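Local atomic coordinates of Glyoxalase/bleomycin resistance protein/dioxygenase (Sphaerobacter thermophilus, PDB entry 4HC5), a protein that belongs to the glyoxalase/bleomycin resistance/dioxygenase (vicinal oxygen chelate) superfamily and may act as a dioxygenase, though its substrate is not established. Residues T103-P108 with A117-D122; I83-R88 with N126-V131; T18-D23 with R75-Y80; L35-V40 with V54-A59. All coordinates share one frame; numbering follows the deposited sequence.

Contact 1. Residues T103-P108 with A117-D122; sequences TFTKPP and ATWFSD. With GOL (glycerol), chain F.
The phenyl ring of Phe104 lies against Phe120 CB, and this is the tightly packed part of the contact. The CB sits over one ring face, 3.9 Å from the Phe104 centroid and displaced toward the rim, a CH-pi contact. The two side chains run side by side in the same direction, and their rings are oblique, inclined by 54°. Thr118 CG2 comes across at about a right angle and reaches Phe104 CD2 at 3.7 Å. With OG1 anti to its own backbone N (chi1 -171°), Thr118 donates from OG1 to Lys106 O at 2.6 Å, above the carbonyl plane. These residues belong to the antiparallel hairpin of strands 103-110 and 116-121, at one border of a four-stranded sheet of the vicinal oxygen chelate fold. Phe104 and Phe120 form a non-hydrogen-bonded pair; beside it Thr105 N donates to Trp119 O (3.0 Å). Tyr94 meets the Phe104 ring edge-to-face, and Leu97 of the same helix 90-99 also touches it. The side chains of Thr103, Thr105 and Lys106 are more loosely placed and more exposed. Lys106 CE lies 4.0 Å from Trp119 CZ3, a doubtful contact because Trp119 has two conformers. A water donates to both Pro107 O and Ala117 O. A glycerol, probably from the crystallisation liquor, accepts from Thr103 N through O3, and the same O3 donates to Ser121 O at 2.6 Å.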
loop_
_atom_site.group_PDB
_atom_site.type_symbol
_atom_site.label_atom_id
_atom_site.label_comp_id
_atom_site.label_asym_id
_atom_site.label_seq_id
_atom_site.Cartn_x
_atom_site.Cartn_y
_atom_site.Cartn_z
ATOM N N THR A 103 -7.101 -9.039 -17.697
ATOM C CA THR A 103 -6.008 -8.663 -18.630
ATOM C C THR A 103 -4.656 -8.777 -18.034
ATOM O O THR A 103 -4.352 -8.017 -17.130
ATOM C CB THR A 103 -6.194 -7.184 -19.145
ATOM O OG1 THR A 103 -7.481 -7.094 -19.780
ATOM C CG2 THR A 103 -5.160 -6.807 -20.145
ATOM N N PHE A 104 -3.877 -9.719 -18.526
ATOM C CA PHE A 104 -2.454 -9.876 -18.151
ATOM C C PHE A 104 -1.579 -9.365 -19.271
ATOM O O PHE A 104 -1.976 -9.380 -20.469
ATOM C CB PHE A 104 -2.091 -11.334 -17.957
ATOM C CG PHE A 104 -2.641 -11.948 -16.734
ATOM C CD1 PHE A 104 -3.897 -12.518 -16.653
ATOM C CD2 PHE A 104 -1.863 -11.939 -15.574
ATOM C CE1 PHE A 104 -4.376 -13.007 -15.487
ATOM C CE2 PHE A 104 -2.345 -12.472 -14.392
ATOM C CZ PHE A 104 -3.615 -12.999 -14.339
ATOM N N THR A 105 -0.373 -8.921 -18.939
ATOM C CA THR A 105 0.577 -8.482 -19.947
ATOM C C THR A 105 1.200 -9.663 -20.761
ATOM O O THR A 105 1.586 -9.493 -21.911
ATOM C CB THR A 105 1.669 -7.595 -19.366
ATOM O OG1 THR A 105 2.373 -8.311 -18.388
ATOM C CG2 THR A 105 1.078 -6.320 -18.765
ATOM N N LYS A 106 1.321 -10.794 -20.083
ATOM C CA LYS A 106 1.954 -12.017 -20.653
ATOM C C LYS A 106 1.855 -13.141 -19.627
ATOM O O LYS A 106 1.510 -12.859 -18.438
ATOM C CB LYS A 106 3.398 -11.793 -21.109
ATOM C CG LYS A 106 4.303 -11.311 -19.969
ATOM C CD LYS A 106 5.739 -11.031 -20.421
ATOM C CE LYS A 106 6.559 -10.523 -19.262
ATOM N NZ LYS A 106 7.876 -10.203 -19.843
ATOM N N PRO A 107 2.181 -14.380 -20.005
ATOM C CA PRO A 107 2.116 -15.418 -18.980
ATOM C C PRO A 107 3.206 -15.240 -17.920
ATOM O O PRO A 107 4.171 -14.542 -18.145
ATOM C CB PRO A 107 2.328 -16.705 -19.797
ATOM C CG PRO A 107 1.882 -16.308 -21.196
ATOM C CD PRO A 107 2.419 -14.953 -21.345
ATOM N N PRO A 108 3.044 -15.920 -16.803
ATOM C CA PRO A 108 4.125 -15.959 -15.790
ATOM C C PRO A 108 5.459 -16.335 -16.431
ATOM O O PRO A 108 5.552 -17.221 -17.283
ATOM C CB PRO A 108 3.652 -17.013 -14.819
ATOM C CG PRO A 108 2.119 -16.971 -14.934
ATOM C CD PRO A 108 1.926 -16.779 -16.411
ATOM N N ALA A 117 6.628 -14.407 -12.042
ATOM C CA ALA A 117 5.798 -13.194 -11.907
ATOM C C ALA A 117 5.190 -12.828 -13.237
ATOM O O ALA A 117 5.696 -13.186 -14.328
ATOM C CB ALA A 117 6.596 -12.052 -11.322
ATOM N N THR A 118 4.174 -11.970 -13.131
ATOM C CA THR A 118 3.608 -11.269 -14.274
ATOM C C THR A 118 2.878 -10.029 -13.801
ATOM O O THR A 118 2.886 -9.730 -12.618
ATOM C CB THR A 118 2.749 -12.195 -15.176
ATOM O OG1 THR A 118 2.410 -11.453 -16.381
ATOM C CG2 THR A 118 1.547 -12.790 -14.476
ATOM N N TRP A 119 2.220 -9.362 -14.703
ATOM C CA TRP A 119 1.430 -8.145 -14.387
ATOM C C TRP A 119 0.027 -8.255 -14.923
ATOM O O TRP A 119 -0.218 -8.859 -15.981
ATOM C CB TRP A 119 2.033 -6.898 -15.063
ATOM C CG TRP A 119 3.427 -6.543 -14.540
ATOM C CD1 TRP A 119 3.755 -5.511 -13.645
ATOM C CD2 TRP A 119 4.714 -7.171 -14.889
ATOM N NE1 TRP A 119 5.075 -5.479 -13.449
ATOM C CE2 TRP A 119 5.733 -6.428 -14.187
ATOM C CE3 TRP A 119 5.106 -8.244 -15.709
ATOM C CZ2 TRP A 119 7.100 -6.801 -14.251
ATOM C CZ3 TRP A 119 6.480 -8.565 -15.831
ATOM C CH2 TRP A 119 7.448 -7.879 -15.100
ATOM N N PHE A 120 -0.904 -7.706 -14.175
ATOM C CA PHE A 120 -2.283 -7.635 -14.600
ATOM C C PHE A 120 -2.872 -6.309 -14.212
ATOM O O PHE A 120 -2.351 -5.568 -13.358
ATOM C CB PHE A 120 -3.116 -8.805 -14.117
ATOM C CG PHE A 120 -3.496 -8.703 -12.674
ATOM C CD1 PHE A 120 -4.649 -8.075 -12.298
ATOM C CD2 PHE A 120 -2.711 -9.314 -11.698
ATOM C CE1 PHE A 120 -5.000 -7.990 -10.970
ATOM C CE2 PHE A 120 -3.071 -9.205 -10.369
ATOM C CZ PHE A 120 -4.205 -8.565 -10.018
ATOM N N SER A 121 -3.978 -5.990 -14.822
ATOM C CA SER A 121 -4.727 -4.766 -14.521
ATOM C C SER A 121 -6.167 -5.000 -14.159
ATOM O O SER A 121 -6.784 -6.010 -14.476
ATOM C CB SER A 121 -4.720 -3.819 -15.726
ATOM O OG SER A 121 -3.399 -3.408 -16.100
ATOM N N ASP A 122 -6.676 -4.008 -13.391
ATOM C CA ASP A 122 -8.103 -3.967 -13.064
ATOM C C ASP A 122 -8.851 -3.258 -14.247
ATOM O O ASP A 122 -8.230 -2.781 -15.189
ATOM C CB ASP A 122 -8.381 -3.367 -11.687
ATOM C CG ASP A 122 -8.274 -1.870 -11.614
ATOM O OD1 ASP A 122 -8.038 -1.188 -12.589
ATOM O OD2 ASP A 122 -8.463 -1.407 -10.437
HETATM C C1 GOL F . -11.743 -5.326 -17.572
HETATM O O1 GOL F . -11.172 -4.461 -18.583
HETATM C C2 GOL F . -10.748 -6.434 -17.148
HETATM O O2 GOL F . -11.403 -7.229 -16.176
HETATM C C3 GOL F . -9.519 -5.944 -16.424
HETATM O O3 GOL F . -8.462 -6.881 -16.279
HETATM O O HOH W 1 5.567 -12.298 -16.975
#

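Contact 2. Residues I83-R88 with N126-V131; sequences ISLITR and NQFFLV
Phe128 packs against Ile83 and Leu85 where strands 79-87 and 126-132 run parallel, the first and last strands of a sheet ordered 1-4-3-2, as in the beta-alpha-beta-beta-beta modules of the vicinal oxygen chelate fold. The parallel register follows from the bridges Ser84-Phe129, Leu85-Leu130 and Ile86-Val131, and the short strand axes approach to 4.7 Å. Followed outward, Phe128 CB first meets Leu85 CD1 at 3.9 Å. Phe128 CG, placed anti to the carbonyl carbon (chi1 -61°), touches the same methyl. The Phe128 CD1 rim atom then comes 3.9 Å from Ile83 CB, and CE1, farther out, lies 4.1 Å from Ile83 CG2, a methyl in the plane of the ring at its edge. Beyond these segments the Phe128 ring meets that of Phe120. On the face of the sheet opposite Leu85 and Leu130 lie Ser84, Ile86, Phe129 and Val131. The second subunit adds an antiparallel strand alongside Ser84-Ile86, continuing the sheet across the interface, and Thr87 OG1 is hydrogen-bonded to Met10 O of that subunit. The first backbone bond, Phe129 N to Ile83 O, is weak, whereas the next, Leu85 N to Phe129 O, is 2.8 Å with an N-H...O angle of 169°.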
loop_
_atom_site.group_PDB
_atom_site.type_symbol
_atom_site.label_atom_id
_atom_site.label_comp_id
_atom_site.label_asym_id
_atom_site.label_seq_id
_atom_site.Cartn_x
_atom_site.Cartn_y
_atom_site.Cartn_z
ATOM N N ILE A 83 1.797 -1.479 -6.065
ATOM C CA ILE A 83 1.331 -2.607 -5.201
ATOM C C ILE A 83 1.720 -3.904 -5.879
ATOM O O ILE A 83 1.396 -4.181 -7.032
ATOM C CB ILE A 83 -0.164 -2.555 -4.890
ATOM C CG1 ILE A 83 -0.479 -1.314 -4.062
ATOM C CG2 ILE A 83 -0.644 -3.819 -4.152
ATOM C CD1 ILE A 83 -1.964 -0.954 -3.915
ATOM N N SER A 84 2.383 -4.751 -5.085
ATOM C CA SER A 84 2.726 -6.101 -5.522
ATOM C C SER A 84 1.902 -7.076 -4.679
ATOM O O SER A 84 1.694 -6.880 -3.465
ATOM C CB SER A 84 4.191 -6.412 -5.370
ATOM O OG SER A 84 5.003 -5.523 -6.133
ATOM N N LEU A 85 1.414 -8.108 -5.314
ATOM C CA LEU A 85 0.515 -9.112 -4.757
ATOM C C LEU A 85 1.201 -10.488 -4.841
ATOM O O LEU A 85 1.801 -10.806 -5.854
ATOM C CB LEU A 85 -0.796 -9.154 -5.533
ATOM C CG LEU A 85 -1.607 -7.844 -5.571
ATOM C CD1 LEU A 85 -2.814 -8.000 -6.539
ATOM C CD2 LEU A 85 -2.043 -7.392 -4.177
ATOM N N ILE A 86 1.008 -11.287 -3.782
ATOM C CA ILE A 86 1.534 -12.653 -3.744
ATOM C C ILE A 86 0.410 -13.671 -3.964
ATOM O O ILE A 86 -0.707 -13.528 -3.432
ATOM C CB ILE A 86 2.218 -12.965 -2.383
ATOM C CG1 ILE A 86 3.442 -12.049 -2.216
ATOM C CG2 ILE A 86 2.592 -14.424 -2.258
ATOM C CD1 ILE A 86 4.519 -12.108 -3.236
ATOM N N THR A 87 0.731 -14.689 -4.769
ATOM C CA THR A 87 -0.112 -15.861 -4.916
ATOM C C THR A 87 0.775 -17.080 -4.634
ATOM O O THR A 87 1.962 -17.062 -4.895
ATOM C CB THR A 87 -0.736 -15.962 -6.338
ATOM O OG1 THR A 87 -1.596 -17.095 -6.388
ATOM C CG2 THR A 87 0.340 -16.079 -7.427
ATOM N N ARG A 88 0.163 -18.117 -4.116
ATOM C CA ARG A 88 0.878 -19.382 -3.913
ATOM C C ARG A 88 0.959 -20.306 -5.128
ATOM O O ARG A 88 1.745 -21.252 -5.158
ATOM C CB ARG A 88 0.338 -20.111 -2.681
ATOM C CG ARG A 88 0.513 -19.220 -1.442
ATOM C CD ARG A 88 0.653 -19.958 -0.104
ATOM N NE ARG A 88 0.790 -18.928 0.954
ATOM C CZ ARG A 88 -0.210 -18.321 1.600
ATOM N NH1 ARG A 88 0.053 -17.383 2.528
ATOM N NH2 ARG A 88 -1.476 -18.642 1.340
ATOM N N ASN A 126 -5.600 0.086 -13.466
ATOM C CA ASN A 126 -4.585 -0.016 -12.368
ATOM C C ASN A 126 -3.811 -1.338 -12.495
ATOM O O ASN A 126 -4.427 -2.396 -12.529
ATOM C CB ASN A 126 -5.292 0.010 -11.035
ATOM C CG ASN A 126 -5.990 1.355 -10.739
ATOM O OD1 ASN A 126 -5.359 2.407 -10.892
ATOM N ND2 ASN A 126 -7.259 1.318 -10.325
ATOM N N GLN A 127 -2.497 -1.191 -12.511
ATOM C CA GLN A 127 -1.598 -2.329 -12.722
ATOM C C GLN A 127 -0.931 -2.819 -11.424
ATOM O O GLN A 127 -0.470 -2.056 -10.577
ATOM C CB GLN A 127 -0.512 -2.003 -13.749
ATOM C CG GLN A 127 0.146 -3.296 -14.299
ATOM C CD GLN A 127 1.133 -3.016 -15.432
ATOM O OE1 GLN A 127 1.013 -3.500 -16.590
ATOM N NE2 GLN A 127 2.127 -2.285 -15.086
ATOM N N PHE A 128 -1.002 -4.151 -11.327
ATOM C CA PHE A 128 -0.367 -4.847 -10.156
ATOM C C PHE A 128 0.695 -5.781 -10.691
ATOM O O PHE A 128 0.527 -6.451 -11.726
ATOM C CB PHE A 128 -1.420 -5.658 -9.394
ATOM C CG PHE A 128 -2.532 -4.844 -8.841
ATOM C CD1 PHE A 128 -2.443 -4.223 -7.650
ATOM C CD2 PHE A 128 -3.680 -4.617 -9.567
ATOM C CE1 PHE A 128 -3.459 -3.453 -7.147
ATOM C CE2 PHE A 128 -4.697 -3.807 -9.099
ATOM C CZ PHE A 128 -4.603 -3.253 -7.830
ATOM N N PHE A 129 1.730 -5.994 -9.869
ATOM C CA PHE A 129 2.760 -7.019 -10.085
ATOM C C PHE A 129 2.354 -8.228 -9.247
ATOM O O PHE A 129 2.079 -8.074 -8.054
ATOM C CB PHE A 129 4.092 -6.451 -9.654
ATOM C CG PHE A 129 5.304 -7.306 -9.975
ATOM C CD1 PHE A 129 5.472 -7.840 -11.253
ATOM C CD2 PHE A 129 6.346 -7.461 -9.065
ATOM C CE1 PHE A 129 6.625 -8.545 -11.543
ATOM C CE2 PHE A 129 7.491 -8.151 -9.374
ATOM C CZ PHE A 129 7.619 -8.685 -10.654
ATOM N N LEU A 130 2.208 -9.406 -9.881
ATOM C CA LEU A 130 1.759 -10.613 -9.306
ATOM C C LEU A 130 2.952 -11.560 -9.258
ATOM O O LEU A 130 3.511 -11.908 -10.285
ATOM C CB LEU A 130 0.606 -11.234 -10.097
ATOM C CG LEU A 130 0.035 -12.521 -9.566
ATOM C CD1 LEU A 130 -0.572 -12.339 -8.173
ATOM C CD2 LEU A 130 -1.021 -13.123 -10.549
ATOM N N VAL A 131 3.294 -12.008 -8.041
ATOM C CA VAL A 131 4.478 -12.816 -7.795
ATOM C C VAL A 131 4.125 -14.089 -7.052
ATOM O O VAL A 131 3.316 -14.076 -6.142
ATOM C CB VAL A 131 5.546 -11.999 -6.972
ATOM C CG1 VAL A 131 6.827 -12.845 -6.873
ATOM C CG2 VAL A 131 5.806 -10.660 -7.600
#

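Contact 3. Residues T18-D23 with R75-Y80; sequences TIIVSD and RKPGGY
Ile20 is wedged between the Arg75 side chain and the Pro77 ring, using a different branch for each. Its CG2, anti to the backbone N, rests against the peptide joining Lys76 to Pro77: it is 3.6 Å from Pro77 N and 3.8 Å from Pro77 CD. The other branch turns at chi2 (-61°) and puts CD1 against Arg75 CD, at 3.9 Å. Arg75 meets it with aliphatic carbons, the two side chains crossing at about a right angle. Arg75 CG stands between its own backbone N and carbonyl carbon (chi1 66°) and is 4.1 Å from Ile20 CD1, and the chain bends at chi3. The charged end has partners elsewhere: NH2 forms a salt bridge with Asp73 and a hydrogen bond to Tyr80 O of the second subunit, while Tyr71 supplies a cation-pi contact. Pro77 CB is 3.2 Å from Ile20 O, and Pro77 CG is 3.7 Å from Val21 C. No hydrogen bond joins the segments directly; Asn126 does so through its amide, donating from ND2 to Ile20 O and accepting from Gly78 N at OD1. The contact thus fastens the end of strand 13-20, in one sheet, to the loop entering strand 79-87, in the other; just beyond, Asp23 N-caps helix 24-34 through Lys26 N, and Val21 packs on Ala27 of that helix.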
loop_
_atom_site.group_PDB
_atom_site.type_symbol
_atom_site.label_atom_id
_atom_site.label_comp_id
_atom_site.label_asym_id
_atom_site.label_seq_id
_atom_site.Cartn_x
_atom_site.Cartn_y
_atom_site.Cartn_z
ATOM N N THR A 18 -4.077 2.467 -0.795
ATOM C CA THR A 18 -5.200 2.929 -1.579
ATOM C C THR A 18 -4.921 2.864 -3.090
ATOM O O THR A 18 -3.810 3.203 -3.536
ATOM C CB THR A 18 -5.577 4.392 -1.188
ATOM O OG1 THR A 18 -5.792 4.461 0.217
ATOM C CG2 THR A 18 -6.842 4.928 -1.885
ATOM N N ILE A 19 -5.970 2.439 -3.795
ATOM C CA ILE A 19 -5.931 2.580 -5.284
ATOM C C ILE A 19 -7.098 3.537 -5.633
ATOM O O ILE A 19 -7.992 3.753 -4.847
ATOM C CB ILE A 19 -6.011 1.273 -6.007
ATOM C CG1 ILE A 19 -7.330 0.540 -5.713
ATOM C CG2 ILE A 19 -4.797 0.379 -5.673
ATOM C CD1 ILE A 19 -7.637 -0.668 -6.623
ATOM N N ILE A 20 -7.016 4.104 -6.795
ATOM C CA ILE A 20 -8.040 5.021 -7.327
ATOM C C ILE A 20 -8.819 4.298 -8.423
ATOM O O ILE A 20 -8.244 3.852 -9.401
ATOM C CB ILE A 20 -7.367 6.318 -7.811
ATOM C CG1 ILE A 20 -6.382 6.933 -6.792
ATOM C CG2 ILE A 20 -8.446 7.371 -8.184
ATOM C CD1 ILE A 20 -6.955 7.359 -5.456
ATOM N N VAL A 21 -10.126 4.325 -8.230
ATOM C CA VAL A 21 -11.076 3.702 -9.128
ATOM C C VAL A 21 -12.107 4.734 -9.594
ATOM O O VAL A 21 -12.231 5.788 -8.982
ATOM C CB VAL A 21 -11.766 2.455 -8.520
ATOM C CG1 VAL A 21 -10.681 1.395 -8.125
ATOM C CG2 VAL A 21 -12.693 2.793 -7.387
ATOM N N SER A 22 -12.846 4.411 -10.660
ATOM C CA SER A 22 -13.860 5.366 -11.159
ATOM C C SER A 22 -15.247 5.150 -10.548
ATOM O O SER A 22 -16.101 6.053 -10.560
ATOM C CB SER A 22 -13.945 5.284 -12.652
ATOM O OG SER A 22 -14.234 3.989 -13.128
ATOM N N ASP A 23 -15.485 3.938 -10.026
ATOM C CA ASP A 23 -16.771 3.519 -9.522
ATOM C C ASP A 23 -16.523 2.490 -8.455
ATOM O O ASP A 23 -16.089 1.371 -8.705
ATOM C CB ASP A 23 -17.636 2.994 -10.699
ATOM C CG ASP A 23 -19.020 2.619 -10.340
ATOM O OD1 ASP A 23 -19.209 1.929 -9.333
ATOM O OD2 ASP A 23 -19.969 2.861 -11.202
ATOM N N ARG A 75 -5.091 13.104 -8.551
ATOM C CA ARG A 75 -4.789 11.716 -8.781
ATOM C C ARG A 75 -6.001 10.994 -9.344
ATOM O O ARG A 75 -7.085 11.182 -8.893
ATOM C CB ARG A 75 -4.255 11.051 -7.513
ATOM C CG ARG A 75 -5.193 10.904 -6.349
ATOM C CD ARG A 75 -4.443 10.320 -5.145
ATOM N NE ARG A 75 -3.604 11.319 -4.540
ATOM C CZ ARG A 75 -2.799 11.096 -3.511
ATOM N NH1 ARG A 75 -2.734 9.895 -2.972
ATOM N NH2 ARG A 75 -2.073 12.067 -3.009
ATOM N N LYS A 76 -5.742 10.137 -10.309
ATOM C CA LYS A 76 -6.786 9.495 -11.091
ATOM C C LYS A 76 -6.500 7.986 -11.250
ATOM O O LYS A 76 -5.376 7.555 -10.992
ATOM C CB LYS A 76 -6.939 10.182 -12.469
ATOM C CG LYS A 76 -7.547 11.597 -12.300
ATOM C CD LYS A 76 -8.237 12.286 -13.382
ATOM C CE LYS A 76 -9.053 13.500 -12.857
ATOM N NZ LYS A 76 -10.373 13.166 -12.187
ATOM N N PRO A 77 -7.483 7.204 -11.700
ATOM C CA PRO A 77 -7.207 5.830 -11.907
ATOM C C PRO A 77 -6.227 5.570 -13.022
ATOM O O PRO A 77 -6.012 6.411 -13.916
ATOM C CB PRO A 77 -8.581 5.264 -12.296
ATOM C CG PRO A 77 -9.579 6.238 -11.786
ATOM C CD PRO A 77 -8.894 7.537 -11.994
ATOM N N GLY A 78 -5.595 4.383 -12.964
ATOM C CA GLY A 78 -4.800 3.855 -14.065
ATOM C C GLY A 78 -3.304 3.995 -13.839
ATOM O O GLY A 78 -2.858 4.951 -13.170
ATOM N N GLY A 79 -2.559 3.068 -14.373
ATOM C CA GLY A 79 -1.141 3.094 -14.228
ATOM C C GLY A 79 -0.608 2.166 -13.160
ATOM O O GLY A 79 -1.314 1.455 -12.528
ATOM N N TYR A 80 0.699 2.206 -12.998
ATOM C CA TYR A 80 1.364 1.437 -11.949
ATOM C C TYR A 80 0.919 1.832 -10.588
ATOM O O TYR A 80 1.008 2.950 -10.258
ATOM C CB TYR A 80 2.867 1.639 -12.028
ATOM C CG TYR A 80 3.381 1.041 -13.238
ATOM C CD1 TYR A 80 3.363 -0.322 -13.414
ATOM C CD2 TYR A 80 3.845 1.839 -14.267
ATOM C CE1 TYR A 80 3.827 -0.885 -14.582
ATOM C CE2 TYR A 80 4.317 1.288 -15.432
ATOM C CZ TYR A 80 4.293 -0.066 -15.580
ATOM O OH TYR A 80 4.759 -0.578 -16.732
#

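Contact 4. Residues L35-V40 with V54-A59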
loop_
_atom_site.group_PDB
_atom_site.type_symbol
_atom_site.label_atom_id
_atom_site.label_comp_id
_atom_site.label_asym_id
_atom_site.label_seq_id
_atom_site.Cartn_x
_atom_site.Cartn_y
_atom_site.Cartn_z
ATOM N N LEU A 35 -11.239 -11.232 -8.274
ATOM C CA LEU A 35 -9.979 -11.516 -7.581
ATOM C C LEU A 35 -10.109 -12.334 -6.322
ATOM O O LEU A 35 -9.123 -12.799 -5.768
ATOM C CB LEU A 35 -9.129 -10.289 -7.318
ATOM C CG LEU A 35 -8.690 -9.452 -8.528
ATOM C CD1 LEU A 35 -7.744 -8.336 -8.089
ATOM C CD2 LEU A 35 -8.100 -10.315 -9.642
ATOM N N GLY A 36 -11.310 -12.466 -5.821
ATOM C CA GLY A 36 -11.494 -13.281 -4.610
ATOM C C GLY A 36 -11.225 -12.604 -3.273
ATOM O O GLY A 36 -11.149 -13.262 -2.224
ATOM N N PHE A 37 -11.110 -11.279 -3.296
ATOM C CA PHE A 37 -10.954 -10.560 -2.025
ATOM C C PHE A 37 -12.301 -10.559 -1.269
ATOM O O PHE A 37 -13.354 -10.862 -1.828
ATOM C CB PHE A 37 -10.560 -9.111 -2.245
ATOM C CG PHE A 37 -9.140 -8.853 -2.729
ATOM C CD1 PHE A 37 -8.537 -9.580 -3.719
ATOM C CD2 PHE A 37 -8.404 -7.818 -2.210
ATOM C CE1 PHE A 37 -7.242 -9.265 -4.191
ATOM C CE2 PHE A 37 -7.162 -7.476 -2.698
ATOM C CZ PHE A 37 -6.566 -8.200 -3.670
ATOM N N GLU A 38 -12.231 -10.174 0.008
ATOM C CA GLU A 38 -13.391 -9.992 0.859
ATOM C C GLU A 38 -13.555 -8.490 1.183
ATOM O O GLU A 38 -12.566 -7.795 1.483
ATOM C CB GLU A 38 -13.235 -10.743 2.187
ATOM C CG GLU A 38 -13.108 -12.244 2.052
ATOM C CD GLU A 38 -12.555 -12.906 3.333
ATOM O OE1 GLU A 38 -12.265 -12.168 4.354
ATOM O OE2 GLU A 38 -12.397 -14.161 3.361
ATOM N N LYS A 39 -14.783 -8.020 1.177
ATOM C CA LYS A 39 -15.067 -6.611 1.563
ATOM C C LYS A 39 -14.893 -6.559 3.084
ATOM O O LYS A 39 -15.342 -7.399 3.845
ATOM C CB LYS A 39 -16.483 -6.151 1.175
ATOM C CG LYS A 39 -16.726 -4.627 1.414
ATOM C CD LYS A 39 -18.049 -4.106 0.880
ATOM C CE LYS A 39 -19.192 -4.442 1.717
ATOM N NZ LYS A 39 -20.499 -3.919 1.168
ATOM N N VAL A 40 -14.283 -5.459 3.525
ATOM C CA VAL A 40 -14.192 -5.149 4.947
ATOM C C VAL A 40 -14.976 -3.875 5.261
ATOM O O VAL A 40 -16.163 -3.935 5.587
ATOM C CB VAL A 40 -12.703 -5.135 5.454
ATOM C CG1 VAL A 40 -12.680 -4.847 6.944
ATOM C CG2 VAL A 40 -12.000 -6.465 5.101
ATOM N N VAL A 54 -11.113 -3.743 0.713
ATOM C CA VAL A 54 -11.141 -5.151 0.408
ATOM C C VAL A 54 -9.800 -5.784 0.873
ATOM O O VAL A 54 -8.788 -5.130 1.009
ATOM C CB VAL A 54 -11.341 -5.429 -1.118
ATOM C CG1 VAL A 54 -12.768 -5.089 -1.540
ATOM C CG2 VAL A 54 -10.312 -4.673 -1.971
ATOM N N VAL A 55 -9.860 -7.094 1.162
ATOM C CA VAL A 55 -8.668 -7.773 1.673
ATOM C C VAL A 55 -8.574 -9.184 1.062
ATOM O O VAL A 55 -9.566 -9.843 0.919
ATOM C CB VAL A 55 -8.685 -7.880 3.236
ATOM C CG1 VAL A 55 -9.748 -8.862 3.758
ATOM C CG2 VAL A 55 -7.324 -8.218 3.815
ATOM N N PRO A 56 -7.349 -9.636 0.752
ATOM C CA PRO A 56 -7.231 -11.045 0.418
ATOM C C PRO A 56 -7.639 -11.912 1.588
ATOM O O PRO A 56 -7.353 -11.565 2.735
ATOM C CB PRO A 56 -5.720 -11.216 0.071
ATOM C CG PRO A 56 -5.285 -9.819 -0.336
ATOM C CD PRO A 56 -6.075 -8.914 0.613
ATOM N N PRO A 57 -8.315 -13.010 1.337
ATOM C CA PRO A 57 -8.844 -13.833 2.469
ATOM C C PRO A 57 -7.757 -14.265 3.449
ATOM O O PRO A 57 -6.736 -14.794 3.050
ATOM C CB PRO A 57 -9.462 -15.047 1.793
ATOM C CG PRO A 57 -9.781 -14.489 0.464
ATOM C CD PRO A 57 -8.693 -13.556 0.049
ATOM N N GLY A 58 -8.022 -13.984 4.713
ATOM C CA GLY A 58 -7.059 -14.306 5.788
ATOM C C GLY A 58 -5.859 -13.386 6.005
ATOM O O GLY A 58 -5.060 -13.584 6.920
ATOM N N ALA A 59 -5.719 -12.354 5.135
ATOM C CA ALA A 59 -4.574 -11.454 5.173
ATOM C C ALA A 59 -4.799 -10.248 6.043
ATOM O O ALA A 59 -5.962 -9.886 6.340
ATOM C CB ALA A 59 -4.184 -11.019 3.749
HETATM O O HOH W 2 -10.091 -12.725 5.871
#
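Aromatic and apolar contacts centre on Phe37, whose ring lies beside the pyrrolidine of Pro56. Pro56 CG stands over one ring face, 4.0 Å from the Phe37 centroid and 21° off the normal, displaced toward the rim: a CH-pi contact, with the two side chains pointing the same way. CG of Phe37 is anti to the carbonyl carbon (chi1 -72°), and farther out CD2 lies 3.7 Å from Val54 CG2. At the other end Val40 CG2 touches Val55 CG1, at 3.6 Å. The Glu38 side chain adds a van der Waals contact as it reaches over to Pro57, with OE2 3.4 Å from Pro57 CB. The backbone supplies the direct hydrogen bonds between the segments. Glu38 N donates to Val55 O and Val55 N to Glu38 O, both at 2.8 Å, the first the straighter of the two; they make Glu38-Val55 a hydrogen-bonded antiparallel pair, followed by the non-hydrogen-bonded pair Lys39-Val54. This is the open end of the hairpin formed by strands 38-46 and 49-55, at the border of one four-stranded sheet in a vicinal oxygen chelate fold. Gly36, with positive phi, leads out of helix 24-34, while a type II turn from Pro56 to Ala59 carries the other chain away. Among polar side-chain contacts, a water donates to Glu38 OE1 at 2.7 Å while accepting from Gly58 N. Lys39 NZ instead forms a salt bridge with Asp42. The second subunit packs on the Phe37 side, with its Ile11 against Phe37 and its Ala12 against Pro56.

Contacts 1 and 2 are adjacent strand pairs of one sheet, their centres 9 Å apart: Phe120 O and Phe128 N, 2.8 Å apart, and Thr118 O and Leu130 N join strands 116-121 and 126-132. Contact 3 lies about 16 Å from contact 2, centre to centre, and is tied to it by Asn126. Contact 4, in the other sheet, stands about 14 Å from contact 2, centre to centre, with nearest atoms about 5 Å apart, but its Leu35 CD1 packs on Phe120 CE1 of contact 1 at 4.0 Å. Contacts 2, 3 and 4 all reach the second subunit. Glycerol binds at contact 1 and at Ser22 of contact 3; neither site is established as catalytic.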